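Local coordinates for protein phosphoribosylaminoimidazole-succinocarboxamide synthase (Pyrococcus horikoshii, PDB 3U54) that catalyses the ATP-dependent joining of L-aspartate to the carboxylate of the purine precursor CAIR, giving SAICAR in de novo purine biosynthesis, at residues D21-E26 / L78-L83; V92-A97 / P113-E118. All coordinates share one frame; numbering follows the deposited sequence.

Interaction 1 of 2, residues D21-E26 / L78-L83. With CD (cadmium ion), chain I.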
# COMPACT_ATOMS: atom_id res chain seq x y z
N ASP A 21 -16.52 4.37 -32.57
CA ASP A 21 -17.00 4.07 -31.21
C ASP A 21 -17.57 2.66 -31.05
O ASP A 21 -17.57 2.12 -29.93
CB ASP A 21 -18.07 5.06 -30.73
CG ASP A 21 -18.07 6.36 -31.50
OD1 ASP A 21 -16.99 6.83 -31.94
OD2 ASP A 21 -19.17 6.94 -31.65
N LYS A 22 -18.06 2.06 -32.13
CA LYS A 22 -18.88 0.84 -32.04
C LYS A 22 -18.83 -0.10 -33.24
O LYS A 22 -18.44 0.28 -34.34
CB LYS A 22 -20.35 1.19 -31.73
CG LYS A 22 -21.13 1.84 -32.86
CD LYS A 22 -22.60 1.94 -32.51
CE LYS A 22 -22.95 3.20 -31.71
NZ LYS A 22 -22.28 4.45 -32.20
N LEU A 23 -19.27 -1.32 -33.02
CA LEU A 23 -19.26 -2.33 -34.06
C LEU A 23 -20.33 -3.39 -33.78
O LEU A 23 -20.94 -3.38 -32.71
CB LEU A 23 -17.85 -2.94 -34.20
CG LEU A 23 -17.28 -3.76 -33.03
CD1 LEU A 23 -17.35 -5.22 -33.36
CD2 LEU A 23 -15.83 -3.35 -32.72
N ILE A 24 -20.54 -4.28 -34.74
CA ILE A 24 -21.47 -5.39 -34.63
C ILE A 24 -20.72 -6.71 -34.44
O ILE A 24 -19.76 -7.01 -35.17
CB ILE A 24 -22.40 -5.46 -35.88
CG1 ILE A 24 -23.36 -4.27 -35.87
CG2 ILE A 24 -23.19 -6.78 -35.92
CD1 ILE A 24 -23.84 -3.82 -37.21
N MSE A 25 -21.16 -7.49 -33.45
CA MSE A 25 -20.60 -8.81 -33.17
C MSE A 25 -21.62 -9.82 -33.67
O MSE A 25 -22.76 -9.85 -33.19
CB MSE A 25 -20.36 -8.96 -31.67
CG MSE A 25 -19.60 -10.21 -31.27
SE MSE A 25 -18.92 -10.15 -29.42
CE MSE A 25 -20.54 -9.81 -28.45
N GLU A 26 -21.24 -10.63 -34.65
CA GLU A 26 -22.23 -11.55 -35.22
C GLU A 26 -21.95 -13.01 -34.88
O GLU A 26 -20.88 -13.55 -35.19
CB GLU A 26 -22.38 -11.35 -36.74
CG GLU A 26 -23.65 -11.99 -37.32
CD GLU A 26 -23.66 -12.02 -38.85
OE1 GLU A 26 -22.57 -12.01 -39.47
OE2 GLU A 26 -24.76 -12.07 -39.44
N LEU A 78 -24.96 -8.57 -31.90
CA LEU A 78 -24.86 -7.60 -30.81
C LEU A 78 -24.16 -6.32 -31.27
O LEU A 78 -23.26 -6.35 -32.09
CB LEU A 78 -24.11 -8.20 -29.62
CG LEU A 78 -24.59 -9.53 -29.02
CD1 LEU A 78 -24.15 -9.52 -27.59
CD2 LEU A 78 -26.11 -9.73 -29.09
N ILE A 79 -24.60 -5.19 -30.73
CA ILE A 79 -23.91 -3.95 -30.97
C ILE A 79 -23.02 -3.71 -29.77
O ILE A 79 -23.48 -3.67 -28.64
CB ILE A 79 -24.87 -2.76 -31.19
CG1 ILE A 79 -25.79 -3.04 -32.39
CG2 ILE A 79 -24.06 -1.46 -31.40
CD1 ILE A 79 -27.13 -2.32 -32.35
N VAL A 80 -21.73 -3.53 -30.04
CA VAL A 80 -20.73 -3.51 -29.00
C VAL A 80 -19.80 -2.33 -29.17
O VAL A 80 -19.40 -1.97 -30.28
CB VAL A 80 -19.92 -4.84 -28.95
CG1 VAL A 80 -20.79 -5.99 -28.49
CG2 VAL A 80 -19.32 -5.16 -30.32
N GLU A 81 -19.45 -1.70 -28.06
CA GLU A 81 -18.59 -0.54 -28.09
C GLU A 81 -17.19 -0.93 -28.52
O GLU A 81 -16.74 -2.04 -28.25
CB GLU A 81 -18.62 0.16 -26.74
CG GLU A 81 -17.61 -0.30 -25.75
CD GLU A 81 -17.81 0.37 -24.44
OE1 GLU A 81 -18.29 -0.29 -23.51
OE2 GLU A 81 -17.53 1.57 -24.36
N LYS A 82 -16.51 -0.03 -29.21
CA LYS A 82 -15.18 -0.33 -29.71
C LYS A 82 -14.12 -0.08 -28.65
O LYS A 82 -14.17 0.91 -27.91
CB LYS A 82 -14.87 0.46 -30.98
CG LYS A 82 -13.66 -0.05 -31.74
CD LYS A 82 -13.38 0.82 -32.96
CE LYS A 82 -12.04 0.46 -33.57
NZ LYS A 82 -11.85 1.06 -34.93
N LEU A 83 -13.15 -0.99 -28.61
CA LEU A 83 -12.18 -1.07 -27.53
C LEU A 83 -10.77 -1.20 -28.06
O LEU A 83 -10.56 -1.72 -29.17
CB LEU A 83 -12.49 -2.31 -26.68
CG LEU A 83 -13.26 -2.20 -25.37
CD1 LEU A 83 -14.28 -1.11 -25.33
CD2 LEU A 83 -13.86 -3.53 -25.01
CD CD I . -17.45 2.71 -22.10

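Interaction 2 of 2, residues V92-A97 / P113-E118. With BU1 (1,4-butanediol), chain C; SO4 (sulfate ion), chain D.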
# COMPACT_ATOMS: atom_id res chain seq x y z
N VAL A 92 -11.04 -17.96 -15.26
CA VAL A 92 -11.41 -18.13 -13.87
C VAL A 92 -11.97 -19.53 -13.67
O VAL A 92 -12.79 -20.01 -14.47
CB VAL A 92 -12.50 -17.13 -13.42
CG1 VAL A 92 -12.71 -17.21 -11.90
CG2 VAL A 92 -12.12 -15.74 -13.82
N ARG A 93 -11.55 -20.18 -12.59
CA ARG A 93 -11.87 -21.57 -12.33
C ARG A 93 -12.32 -21.77 -10.90
O ARG A 93 -11.65 -21.35 -9.96
CB ARG A 93 -10.65 -22.42 -12.59
CG ARG A 93 -9.97 -22.15 -13.91
CD ARG A 93 -8.72 -22.98 -13.95
NE ARG A 93 -8.29 -23.32 -15.29
CZ ARG A 93 -8.70 -24.38 -15.97
NH1 ARG A 93 -9.59 -25.21 -15.46
NH2 ARG A 93 -8.22 -24.57 -17.19
N ASN A 94 -13.48 -22.41 -10.78
CA ASN A 94 -14.07 -22.79 -9.50
C ASN A 94 -13.90 -24.28 -9.20
O ASN A 94 -13.84 -24.68 -8.04
CB ASN A 94 -15.55 -22.45 -9.53
CG ASN A 94 -15.81 -20.96 -9.72
OD1 ASN A 94 -15.42 -20.14 -8.90
ND2 ASN A 94 -16.45 -20.62 -10.82
N VAL A 95 -13.87 -25.08 -10.26
CA VAL A 95 -13.86 -26.53 -10.16
C VAL A 95 -12.74 -27.07 -11.04
O VAL A 95 -12.55 -26.61 -12.14
CB VAL A 95 -15.25 -27.11 -10.57
CG1 VAL A 95 -15.16 -28.56 -10.84
CG2 VAL A 95 -16.28 -26.84 -9.51
N VAL A 96 -11.99 -28.03 -10.53
CA VAL A 96 -10.89 -28.65 -11.27
C VAL A 96 -11.41 -29.37 -12.54
O VAL A 96 -12.19 -30.32 -12.44
CB VAL A 96 -10.08 -29.62 -10.35
CG1 VAL A 96 -8.96 -30.36 -11.14
CG2 VAL A 96 -9.50 -28.88 -9.15
N ALA A 97 -10.98 -28.90 -13.70
CA ALA A 97 -11.31 -29.51 -14.99
C ALA A 97 -10.26 -29.17 -16.06
O ALA A 97 -9.45 -28.24 -15.89
CB ALA A 97 -12.68 -29.06 -15.46
N PRO A 113 -10.96 -24.23 -3.16
CA PRO A 113 -11.33 -23.47 -1.97
C PRO A 113 -11.44 -21.97 -2.28
O PRO A 113 -12.18 -21.25 -1.62
CB PRO A 113 -10.20 -23.77 -0.97
CG PRO A 113 -9.07 -24.33 -1.78
CD PRO A 113 -9.71 -24.99 -2.98
N GLU A 114 -10.72 -21.53 -3.31
CA GLU A 114 -10.83 -20.17 -3.81
C GLU A 114 -10.79 -20.25 -5.32
O GLU A 114 -10.22 -21.18 -5.85
CB GLU A 114 -9.68 -19.34 -3.28
CG GLU A 114 -9.94 -18.78 -1.90
CD GLU A 114 -8.73 -18.10 -1.25
OE1 GLU A 114 -7.58 -18.44 -1.61
OE2 GLU A 114 -8.95 -17.24 -0.37
N PRO A 115 -11.41 -19.28 -6.04
CA PRO A 115 -11.28 -19.31 -7.50
C PRO A 115 -9.86 -19.03 -7.92
O PRO A 115 -9.15 -18.29 -7.24
CB PRO A 115 -12.20 -18.19 -8.00
CG PRO A 115 -13.05 -17.79 -6.85
CD PRO A 115 -12.36 -18.25 -5.57
N ILE A 116 -9.45 -19.63 -9.03
CA ILE A 116 -8.13 -19.48 -9.59
C ILE A 116 -8.27 -18.62 -10.83
O ILE A 116 -9.16 -18.87 -11.65
CB ILE A 116 -7.57 -20.86 -10.01
CG1 ILE A 116 -7.35 -21.75 -8.79
CG2 ILE A 116 -6.30 -20.74 -10.90
CD1 ILE A 116 -6.47 -21.16 -7.72
N VAL A 117 -7.41 -17.61 -10.96
CA VAL A 117 -7.31 -16.83 -12.19
C VAL A 117 -6.02 -17.18 -12.95
O VAL A 117 -4.91 -17.08 -12.40
CB VAL A 117 -7.27 -15.29 -11.92
CG1 VAL A 117 -7.43 -14.55 -13.20
CG2 VAL A 117 -8.33 -14.84 -10.90
N GLU A 118 -6.16 -17.57 -14.22
CA GLU A 118 -5.01 -17.77 -15.10
C GLU A 118 -5.01 -16.82 -16.30
O GLU A 118 -6.05 -16.50 -16.87
CB GLU A 118 -4.95 -19.21 -15.61
CG GLU A 118 -5.15 -20.26 -14.55
CD GLU A 118 -5.38 -21.65 -15.13
OE1 GLU A 118 -5.87 -21.77 -16.27
OE2 GLU A 118 -5.08 -22.63 -14.42
C1 BU1 C . -15.21 -22.70 -1.74
C2 BU1 C . -14.31 -23.73 -1.06
C3 BU1 C . -13.73 -23.29 0.29
C4 BU1 C . -13.84 -21.79 0.59
O5 BU1 C . -16.54 -23.21 -1.64
O6 BU1 C . -12.85 -21.44 1.56
S SO4 D . -8.68 -25.92 -20.56
O1 SO4 D . -8.80 -26.65 -19.32
O2 SO4 D . -8.25 -24.54 -20.29
O3 SO4 D . -7.66 -26.57 -21.38
O4 SO4 D . -9.96 -25.96 -21.28

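Interaction 1 of 2, residues D21-E26 / L78-L83
Strands 22-27 and 77-81 pair antiparallel as the two central strands of a four-stranded sheet, and Leu-23 with Val-80 and Met-25 with Leu-78 form its hydrogen-bonded pairs. Leu-23 N gives a bond to Val-80 O, and Val-80 N returns one of 2.8 Å to Leu-23 O. The Met-25 N to Leu-78 O bond is 2.7 Å long and is answered by Leu-78 N to Met-25 O. Past the strand end, Lys-82 N is modelled very close to Asp-21 O, too short a bond to rest anything on.

One face carries Leu-23, Met-25, Leu-78 and Val-80. Leu-23 CD1 lies against Val-80 CG2 at 3.6 Å. Met-25 is selenomethionine. Its CG is anti to the backbone N (chi1 -172°), and the chain bends at the last torsion. Met-25 CE thereby comes to 3.7 Å from Leu-78 CD1. Met-25 CE is also 3.8 Å from Val-80 CG1. Leu-78 also packs on Ala-50 and Val-54 of helix 45-62.

Ile-24 and Ile-79 lie on the other face. The bent Lys-22 chain lies alongside Ile-79, with Lys-22 CD 3.9 Å from Ile-79 CG2, and Ile-70 of strand 69-72 touches both side chains.

Glu-81 turns away from Lys-22, and its OE2 binds a cadmium ion at 2.5 Å. The paired backbone is thus held by reciprocal bonds. The apolar face packs partly on helix 45-62, through Leu-78, and partly on Met-15 of strand 13-17, while the Glu-81 carboxylate points off the strand pair to the metal.

Interaction 2 of 2, residues V92-A97 / P113-E118
Arg-93 and Ile-116 form an antiparallel hydrogen-bonded pair where strands 84-93 and 111-121 run side by side. Arg-93 N bonds to Ile-116 O at 2.9 Å, and Ile-116 N bonds back to Arg-93 O.

The Arg-93 side chain starts beside this pair, with CB 4.0 Å from Ile-116 O. CG is anti to the carbonyl carbon (chi1 -48°), and the chain then runs extended to NE. CD passes Glu-118 OE2 at 3.7 Å. NE makes a salt bridge of 3.0 Å to Glu-118 OE1, which lies at the guanidinium edge. NE meets OE1 from above the carboxylate plane, and the guanidinium and carboxylate planes are 58° apart. NH1 gives a weak bond to Ala-97 O. NH2 bonds to sulfate O1 at 3.0 Å; Ser-99 N and Arg-198 NH2 hold the same ion.

Glu-118 OE1 also bonds to Tyr-120 OH. On the face opposite Arg-93, Val-92 CG1 lies 4.1 Å from Pro-115 CB, and both side chains touch Asn-157 of helix 143-165. The salt bridge at NE, the weak bond at NH1 and the sulfate at NH2 would together restrict the guanidinium's rotation, and Glu-118 probably offsets part of its charge in this buried place.

Overall arrangement
Interaction 1 and interaction 2 lie on opposite sides of the chain's centre. Their own centres are 30 Å apart and their nearest atoms about 17 Å apart, so they do not touch. They follow one another along the chain: 78-83 runs out of the four-stranded sheet, and strand 84-93 then enters the six-stranded sheet. Each has an ion at a side chain: a cadmium at Glu-81 in interaction 1, and a sulfate, probably from the crystallisation liquor, at Arg-93 in interaction 2. Interaction 2 also meets a second subunit, whereas no other chain of the assembly touches the segments of interaction 1.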